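Local coordinates for DNA mismatch repair protein MLH3 (Saccharomyces cerevisiae S288C, PDB 6RMN) that takes part, through MLH3, whose C-terminal part is this chain, in DNA mismatch repair, correcting insertion-deletion loops as a component of the MutLbeta heterodimer, at residues 52-57 against 219-224; 144-149 against 180-185. All coordinates share one frame; numbering follows the deposited sequence.

Interaction 1 (52-57 against 219-224); sequences DERIRL and CHNPFE. With ZN (zinc ion), chain C; ZN (zinc ion), chain D.
Arg54, on helix 48-69, carries most of this contact by reaching into the loop 219-224, whose residues Asn221 to Glu224 form a type I beta turn. Its CG is anti to the backbone N (chi1 -177°); bends at chi2 and chi3 then lay the guanidinium beside the turn. Asn221 CB stands 4.3 Å above the centre of the guanidinium plane of Arg54, and Leu57 CD2 lies over the opposite face, offset toward the rim. Glu224 O sits at the edge of the group, in its plane, and Arg54 NE is 3.3 Å from Asn221 O at a poor angle; no hydrogen bond joins the two segments. Glu58 meets the charge instead, in a salt bridge with NE, and accepts hydrogen bonds from the backbone of His220 and Asn221.

The apolar share is small: Cys219 SG rests 3.9 Å from Ile55 CA and 4.1 Å from Ile55 CG1.

The extended Glu53 bridges two zinc ions, OE1 binding one at 2.0 Å and OE2 the other at 2.3 Å; His49, Cys194 and a ligand from the partner protein chain join the first, Cys225 and His227 the second. Glu53 and Glu58 are the two glutamates of the DQHA(X)2E(X)4E motif of MutL-family endonuclease domains.

Around this contact, helix 206-216 touches Arg54 and Ile55, helix 183-196 packs on Leu57, and Phe223 pairs by backbone hydrogen bonds with Ser231, just before strand 232-234.

Interaction 2 (144-149 against 180-185); sequences LQHAHD and CVPTVF
The backbones of helix 136-151 and the loop leading into helix 183-196 come nearest at His146 and Pro182, whose CA atoms lie 5.9 Å apart. Pro182 is the N-cap of the second helix, and the motif is a CH-pi contact at that helix start, flanked by water bridges. Pro182 CG sits over the face of the His146 imidazole, 3.6 Å from the ring centroid and 11° off the ring normal. The ring's CG is anti to the backbone N (chi1 -170°), and Phe100 meets the ring edge-to-face.

Two waters span the polar side, where no direct hydrogen bond crosses. Water 2, in the plane of the imidazole, bonds His146 ND1 at 3.0 Å, donates to Asp149 OD2 and accepts from Thr183 N. An alanine in place of His146 would probably leave Pro182 CG without its aromatic partner and water 2 with one anchor fewer.

Gln145 repeats the pattern one turn before Asp149: its extended side chain crosses that of Thr183 at about a right angle, and water 1 donates to Gln145 OE1 at 2.8 Å while accepting from Val184 N at 3.0 Å. The two bridges thus satisfy Thr183 N and Val184 N, first-turn amides with no earlier helical carbonyl to bond.

Overall arrangement
Two helices, 183-196 and 48-69, run between interactions 1 and 2. The centres of the two contacts are 22 Å from each other and their closest atoms still about 7 Å, so they do not meet directly; in sequence, both segments of interaction 2 fall in the chain between 57 and 219. Helix 183-196 begins at interaction 2 and, further along, supplies Cys194 to a zinc ion held by Glu53 of interaction 1. Helix 48-69 likewise carries 52-57 and, later, Phe61, Leu64 and Leu65, which touch Val181. Thus interaction 1 lies beside the two-zinc site, whereas 144-149 against 180-185 joins helix 136-151 to the N-terminal start of helix 183-196.

Interaction 1 (52-57 against 219-224)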
ATOM      1  N   ASP B  52       7.025  14.242   1.023  1.00 30.68           N
ATOM      2  CA  ASP B  52       7.840  14.761   2.114  1.00 30.64           C
ATOM      3  C   ASP B  52       8.059  16.279   1.991  1.00 34.69           C
ATOM      4  O   ASP B  52       7.877  17.005   2.977  1.00 34.70           O
ATOM      5  CB  ASP B  52       9.182  14.001   2.191  1.00 32.66           C
ATOM      6  CG  ASP B  52       9.887  14.120   3.532  1.00 43.79           C
ATOM      7  OD1 ASP B  52       9.196  14.414   4.557  1.00 46.32           O
ATOM      8  OD2 ASP B  52      11.116  13.904   3.575  1.00 45.99           O
ATOM      9  N   GLU B  53       8.404  16.749   0.771  1.00 30.93           N
ATOM     10  CA  GLU B  53       8.608  18.165   0.438  1.00 31.36           C
ATOM     11  C   GLU B  53       7.344  18.990   0.728  1.00 35.11           C
ATOM     12  O   GLU B  53       7.463  20.085   1.279  1.00 36.19           O
ATOM     13  CB  GLU B  53       9.025  18.303  -1.031  1.00 32.74           C
ATOM     14  CG  GLU B  53       9.332  19.710  -1.503  1.00 38.39           C
ATOM     15  CD  GLU B  53       9.703  19.706  -2.968  1.00 46.47           C
ATOM     16  OE1 GLU B  53      10.807  19.219  -3.302  1.00 34.97           O
ATOM     17  OE2 GLU B  53       8.862  20.130  -3.790  1.00 26.73           O
ATOM     18  N   ARG B  54       6.153  18.447   0.396  1.00 29.89           N
ATOM     19  CA  ARG B  54       4.862  19.075   0.647  1.00 29.52           C
ATOM     20  C   ARG B  54       4.592  19.282   2.148  1.00 33.21           C
ATOM     21  O   ARG B  54       4.185  20.380   2.558  1.00 33.33           O
ATOM     22  CB  ARG B  54       3.721  18.256   0.024  1.00 28.81           C
ATOM     23  CG  ARG B  54       2.356  18.916   0.201  1.00 36.96           C
ATOM     24  CD  ARG B  54       2.255  20.054  -0.775  1.00 43.32           C
ATOM     25  NE  ARG B  54       2.001  21.324  -0.129  1.00 49.58           N
ATOM     26  CZ  ARG B  54       1.841  22.466  -0.783  1.00 52.65           C
ATOM     27  NH1 ARG B  54       1.935  22.501  -2.108  1.00 25.71           N
ATOM     28  NH2 ARG B  54       1.594  23.582  -0.120  1.00 51.30           N
ATOM     29  N   ILE B  55       4.776  18.209   2.942  1.00 28.79           N
ATOM     30  CA  ILE B  55       4.588  18.222   4.397  1.00 28.62           C
ATOM     31  C   ILE B  55       5.524  19.273   5.001  1.00 33.33           C
ATOM     32  O   ILE B  55       5.113  20.031   5.881  1.00 33.16           O
ATOM     33  CB  ILE B  55       4.848  16.803   5.030  1.00 29.99           C
ATOM     34  CG1 ILE B  55       3.852  15.743   4.492  1.00 29.13           C
ATOM     35  CG2 ILE B  55       4.817  16.852   6.574  1.00 28.14           C
ATOM     36  CD1 ILE B  55       4.358  14.304   4.549  1.00 29.83           C
ATOM     37  N   ARG B  56       6.788  19.278   4.538  1.00 30.51           N
ATOM     38  CA  ARG B  56       7.839  20.161   5.028  1.00 30.88           C
ATOM     39  C   ARG B  56       7.574  21.621   4.715  1.00 35.13           C
ATOM     40  O   ARG B  56       7.816  22.459   5.579  1.00 35.56           O
ATOM     41  CB  ARG B  56       9.212  19.704   4.524  1.00 29.34           C
ATOM     42  CG  ARG B  56       9.739  18.502   5.283  1.00 27.51           C
ATOM     43  CD  ARG B  56      11.094  18.058   4.771  1.00 35.14           C
ATOM     44  NE  ARG B  56      11.560  16.838   5.445  1.00 40.29           N
ATOM     45  CZ  ARG B  56      12.241  16.814   6.589  1.00 50.34           C
ATOM     46  NH1 ARG B  56      12.554  17.940   7.207  1.00 35.52           N
ATOM     47  NH2 ARG B  56      12.604  15.659   7.127  1.00 41.49           N
ATOM     48  N   LEU B  57       7.035  21.917   3.509  1.00 31.39           N
ATOM     49  CA  LEU B  57       6.692  23.265   3.067  1.00 32.14           C
ATOM     50  C   LEU B  57       5.585  23.861   3.908  1.00 35.14           C
ATOM     51  O   LEU B  57       5.738  24.968   4.416  1.00 35.42           O
ATOM     52  CB  LEU B  57       6.315  23.313   1.569  1.00 32.25           C
ATOM     53  CG  LEU B  57       5.940  24.708   1.048  1.00 37.15           C
ATOM     54  CD1 LEU B  57       7.179  25.599   0.885  1.00 37.52           C
ATOM     55  CD2 LEU B  57       5.134  24.616  -0.201  1.00 39.88           C
ATOM     56  N   CYS B 219      -2.447  17.897   5.081  1.00 35.71           N
ATOM     57  CA  CYS B 219      -1.982  19.072   4.349  1.00 35.50           C
ATOM     58  C   CYS B 219      -3.133  19.795   3.688  1.00 39.65           C
ATOM     59  O   CYS B 219      -4.147  19.176   3.367  1.00 38.79           O
ATOM     60  CB  CYS B 219      -0.917  18.689   3.327  1.00 35.07           C
ATOM     61  SG  CYS B 219       0.682  18.249   4.052  1.00 38.94           S
ATOM     62  N   HIS B 220      -2.961  21.111   3.459  1.00 37.31           N
ATOM     63  CA  HIS B 220      -3.953  21.946   2.793  1.00 37.96           C
ATOM     64  C   HIS B 220      -4.001  21.580   1.319  1.00 39.81           C
ATOM     65  O   HIS B 220      -5.083  21.460   0.775  1.00 40.51           O
ATOM     66  CB  HIS B 220      -3.665  23.443   3.006  1.00 39.33           C
ATOM     67  CG  HIS B 220      -4.701  24.326   2.383  1.00 44.23           C
ATOM     68  ND1 HIS B 220      -5.978  24.406   2.896  1.00 48.00           N
ATOM     69  CD2 HIS B 220      -4.623  25.103   1.279  1.00 45.67           C
ATOM     70  CE1 HIS B 220      -6.631  25.236   2.103  1.00 48.24           C
ATOM     71  NE2 HIS B 220      -5.856  25.676   1.116  1.00 47.48           N
ATOM     72  N   ASN B 221      -2.843  21.349   0.690  1.00 35.48           N
ATOM     73  CA  ASN B 221      -2.794  20.923  -0.712  1.00 35.32           C
ATOM     74  C   ASN B 221      -1.902  19.670  -0.872  1.00 36.02           C
ATOM     75  O   ASN B 221      -0.739  19.789  -1.224  1.00 34.07           O
ATOM     76  CB  ASN B 221      -2.358  22.083  -1.628  1.00 37.89           C
ATOM     77  CG  ASN B 221      -2.231  21.776  -3.111  1.00 55.20           C
ATOM     78  OD1 ASN B 221      -1.560  22.506  -3.836  1.00 54.88           O
ATOM     79  ND2 ASN B 221      -2.866  20.719  -3.609  1.00 42.69           N
ATOM     80  N   PRO B 222      -2.423  18.453  -0.641  1.00 32.85           N
ATOM     81  CA  PRO B 222      -1.563  17.260  -0.779  1.00 31.34           C
ATOM     82  C   PRO B 222      -1.289  16.782  -2.205  1.00 36.61           C
ATOM     83  O   PRO B 222      -0.548  15.812  -2.380  1.00 35.33           O
ATOM     84  CB  PRO B 222      -2.321  16.182   0.009  1.00 32.74           C
ATOM     85  CG  PRO B 222      -3.733  16.599   0.009  1.00 38.31           C
ATOM     86  CD  PRO B 222      -3.789  18.098  -0.189  1.00 35.25           C
ATOM     87  N   PHE B 223      -1.867  17.453  -3.218  1.00 34.79           N
ATOM     88  CA  PHE B 223      -1.832  17.013  -4.613  1.00 33.97           C
ATOM     89  C   PHE B 223      -0.663  17.509  -5.444  1.00 36.64           C
ATOM     90  O   PHE B 223      -0.497  17.055  -6.579  1.00 35.13           O
ATOM     91  CB  PHE B 223      -3.162  17.344  -5.274  1.00 36.91           C
ATOM     92  CG  PHE B 223      -4.301  16.775  -4.464  1.00 38.22           C
ATOM     93  CD1 PHE B 223      -4.434  15.399  -4.290  1.00 40.70           C
ATOM     94  CD2 PHE B 223      -5.201  17.611  -3.821  1.00 40.67           C
ATOM     95  CE1 PHE B 223      -5.472  14.875  -3.518  1.00 42.12           C
ATOM     96  CE2 PHE B 223      -6.256  17.084  -3.073  1.00 44.11           C
ATOM     97  CZ  PHE B 223      -6.373  15.720  -2.911  1.00 41.71           C
ATOM     98  N   GLU B 224       0.201  18.347  -4.869  1.00 34.87           N
ATOM     99  CA  GLU B 224       1.396  18.800  -5.580  1.00 35.82           C
ATOM    100  C   GLU B 224       2.562  19.001  -4.640  1.00 36.80           C
ATOM    101  O   GLU B 224       2.346  19.125  -3.448  1.00 35.78           O
ATOM    102  CB  GLU B 224       1.138  20.042  -6.480  1.00 39.06           C
ATOM    103  CG  GLU B 224       0.675  21.309  -5.791  1.00 55.16           C
ATOM    104  CD  GLU B 224       0.086  22.354  -6.724  1.00 85.04           C
ATOM    105  OE1 GLU B 224      -0.836  22.016  -7.503  1.00 67.21           O
ATOM    106  OE2 GLU B 224       0.537  23.522  -6.663  1.00 89.10           O
TER
HETATM  107 ZN    ZN C 901      12.158  18.690  -4.636  1.00 47.75          ZN
HETATM  108 ZN    ZN D 902       9.009  20.107  -6.114  1.00 47.87          ZN

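Interaction 2 (144-149 against 180-185)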
ATOM      1  N   LEU B 144      12.517  45.446  -5.008  1.00 46.13           N
ATOM      2  CA  LEU B 144      11.790  46.066  -6.120  1.00 47.33           C
ATOM      3  C   LEU B 144      10.723  45.130  -6.660  1.00 50.62           C
ATOM      4  O   LEU B 144       9.619  45.589  -6.943  1.00 52.96           O
ATOM      5  CB  LEU B 144      12.726  46.478  -7.264  1.00 49.20           C
ATOM      6  CG  LEU B 144      13.407  47.820  -7.123  1.00 55.32           C
ATOM      7  CD1 LEU B 144      14.549  47.927  -8.093  1.00 57.64           C
ATOM      8  CD2 LEU B 144      12.427  48.977  -7.330  1.00 57.32           C
ATOM      9  N   GLN B 145      11.053  43.830  -6.807  1.00 43.94           N
ATOM     10  CA  GLN B 145      10.148  42.778  -7.284  1.00 43.14           C
ATOM     11  C   GLN B 145       8.868  42.747  -6.419  1.00 45.74           C
ATOM     12  O   GLN B 145       7.771  42.830  -6.978  1.00 46.67           O
ATOM     13  CB  GLN B 145      10.870  41.419  -7.293  1.00 43.01           C
ATOM     14  CG  GLN B 145      10.099  40.257  -7.912  1.00 51.94           C
ATOM     15  CD  GLN B 145      10.741  38.941  -7.525  1.00 77.35           C
ATOM     16  OE1 GLN B 145      10.915  38.622  -6.339  1.00 69.76           O
ATOM     17  NE2 GLN B 145      11.116  38.146  -8.518  1.00 76.09           N
ATOM     18  N   HIS B 146       9.018  42.734  -5.071  1.00 39.80           N
ATOM     19  CA  HIS B 146       7.883  42.781  -4.155  1.00 39.40           C
ATOM     20  C   HIS B 146       7.102  44.107  -4.211  1.00 44.42           C
ATOM     21  O   HIS B 146       5.870  44.076  -4.199  1.00 44.20           O
ATOM     22  CB  HIS B 146       8.267  42.433  -2.717  1.00 38.88           C
ATOM     23  CG  HIS B 146       7.060  42.241  -1.847  1.00 41.92           C
ATOM     24  ND1 HIS B 146       6.088  41.295  -2.157  1.00 43.03           N
ATOM     25  CD2 HIS B 146       6.681  42.905  -0.731  1.00 43.35           C
ATOM     26  CE1 HIS B 146       5.167  41.402  -1.216  1.00 42.23           C
ATOM     27  NE2 HIS B 146       5.476  42.354  -0.336  1.00 43.02           N
ATOM     28  N   ALA B 147       7.812  45.258  -4.286  1.00 41.79           N
ATOM     29  CA  ALA B 147       7.208  46.593  -4.383  1.00 43.00           C
ATOM     30  C   ALA B 147       6.344  46.701  -5.648  1.00 51.56           C
ATOM     31  O   ALA B 147       5.243  47.258  -5.591  1.00 52.90           O
ATOM     32  CB  ALA B 147       8.294  47.661  -4.397  1.00 44.00           C
ATOM     33  N   HIS B 148       6.841  46.155  -6.784  1.00 50.16           N
ATOM     34  CA  HIS B 148       6.115  46.127  -8.056  1.00 52.20           C
ATOM     35  C   HIS B 148       4.964  45.136  -7.981  1.00 53.88           C
ATOM     36  O   HIS B 148       3.913  45.400  -8.547  1.00 54.68           O
ATOM     37  CB  HIS B 148       7.042  45.804  -9.242  1.00 54.64           C
ATOM     38  CG  HIS B 148       7.971  46.918  -9.599  1.00 60.03           C
ATOM     39  ND1 HIS B 148       7.498  48.178  -9.941  1.00 64.38           N
ATOM     40  CD2 HIS B 148       9.321  46.925  -9.669  1.00 61.85           C
ATOM     41  CE1 HIS B 148       8.575  48.911 -10.177  1.00 64.41           C
ATOM     42  NE2 HIS B 148       9.693  48.198 -10.030  1.00 63.47           N
ATOM     43  N   ASP B 149       5.136  44.020  -7.244  1.00 48.07           N
ATOM     44  CA  ASP B 149       4.068  43.038  -7.051  1.00 47.28           C
ATOM     45  C   ASP B 149       2.864  43.700  -6.363  1.00 51.21           C
ATOM     46  O   ASP B 149       1.729  43.535  -6.807  1.00 52.40           O
ATOM     47  CB  ASP B 149       4.574  41.792  -6.278  1.00 46.80           C
ATOM     48  CG  ASP B 149       5.216  40.734  -7.163  1.00 58.91           C
ATOM     49  OD1 ASP B 149       5.088  40.842  -8.413  1.00 62.58           O
ATOM     50  OD2 ASP B 149       5.833  39.786  -6.611  1.00 61.05           O
ATOM     51  N   CYS B 180       0.095  36.608   0.120  1.00 53.85           N
ATOM     52  CA  CYS B 180       0.808  37.835   0.531  1.00 53.38           C
ATOM     53  C   CYS B 180       2.299  37.648   0.673  1.00 52.00           C
ATOM     54  O   CYS B 180       3.034  38.625   0.730  1.00 51.96           O
ATOM     55  CB  CYS B 180       0.228  38.370   1.831  1.00 55.33           C
ATOM     56  SG  CYS B 180      -1.567  38.478   1.839  1.00 62.19           S
ATOM     57  N   VAL B 181       2.735  36.414   0.833  1.00 44.84           N
ATOM     58  CA  VAL B 181       4.131  36.097   1.051  1.00 42.34           C
ATOM     59  C   VAL B 181       4.997  36.535  -0.138  1.00 44.11           C
ATOM     60  O   VAL B 181       4.741  36.066  -1.243  1.00 43.70           O
ATOM     61  CB  VAL B 181       4.299  34.605   1.415  1.00 44.51           C
ATOM     62  CG1 VAL B 181       5.769  34.246   1.583  1.00 43.47           C
ATOM     63  CG2 VAL B 181       3.509  34.263   2.674  1.00 44.20           C
ATOM     64  N   PRO B 182       5.991  37.449   0.046  1.00 39.06           N
ATOM     65  CA  PRO B 182       6.846  37.842  -1.091  1.00 38.74           C
ATOM     66  C   PRO B 182       7.483  36.634  -1.792  1.00 40.17           C
ATOM     67  O   PRO B 182       7.815  35.658  -1.126  1.00 36.91           O
ATOM     68  CB  PRO B 182       7.891  38.759  -0.448  1.00 40.42           C
ATOM     69  CG  PRO B 182       7.215  39.289   0.772  1.00 44.59           C
ATOM     70  CD  PRO B 182       6.405  38.144   1.281  1.00 39.57           C
ATOM     71  N   THR B 183       7.612  36.697  -3.141  1.00 38.16           N
ATOM     72  CA  THR B 183       8.179  35.646  -3.998  1.00 38.07           C
ATOM     73  C   THR B 183       9.530  35.127  -3.477  1.00 40.86           C
ATOM     74  O   THR B 183       9.765  33.919  -3.513  1.00 38.39           O
ATOM     75  CB  THR B 183       8.245  36.124  -5.467  1.00 48.72           C
ATOM     76  OG1 THR B 183       6.938  36.531  -5.878  1.00 51.26           O
ATOM     77  CG2 THR B 183       8.760  35.046  -6.431  1.00 44.36           C
ATOM     78  N   VAL B 184      10.392  36.034  -2.971  1.00 38.70           N
ATOM     79  CA  VAL B 184      11.705  35.665  -2.425  1.00 38.58           C
ATOM     80  C   VAL B 184      11.572  34.741  -1.204  1.00 43.02           C
ATOM     81  O   VAL B 184      12.409  33.865  -1.032  1.00 43.28           O
ATOM     82  CB  VAL B 184      12.619  36.891  -2.157  1.00 42.23           C
ATOM     83  CG1 VAL B 184      12.055  37.797  -1.054  1.00 41.26           C
ATOM     84  CG2 VAL B 184      14.056  36.452  -1.844  1.00 42.04           C
ATOM     85  N   PHE B 185      10.526  34.924  -0.377  1.00 40.75           N
ATOM     86  CA  PHE B 185      10.305  34.088   0.794  1.00 40.83           C
ATOM     87  C   PHE B 185       9.838  32.688   0.375  1.00 44.56           C
ATOM     88  O   PHE B 185      10.380  31.701   0.855  1.00 43.60           O
ATOM     89  CB  PHE B 185       9.365  34.765   1.794  1.00 43.08           C
ATOM     90  CG  PHE B 185       9.998  35.908   2.543  1.00 46.10           C
ATOM     91  CD1 PHE B 185      10.818  35.678   3.632  1.00 50.83           C
ATOM     92  CD2 PHE B 185       9.757  37.220   2.171  1.00 50.50           C
ATOM     93  CE1 PHE B 185      11.409  36.746   4.323  1.00 53.03           C
ATOM     94  CE2 PHE B 185      10.342  38.287   2.864  1.00 53.83           C
ATOM     95  CZ  PHE B 185      11.167  38.042   3.930  1.00 51.90           C
TER
HETATM   96  O   HOH W   1      10.011  38.955  -3.754  1.00 44.96           O
HETATM   97  O   HOH W   2       7.138  39.394  -4.193  1.00 35.57           O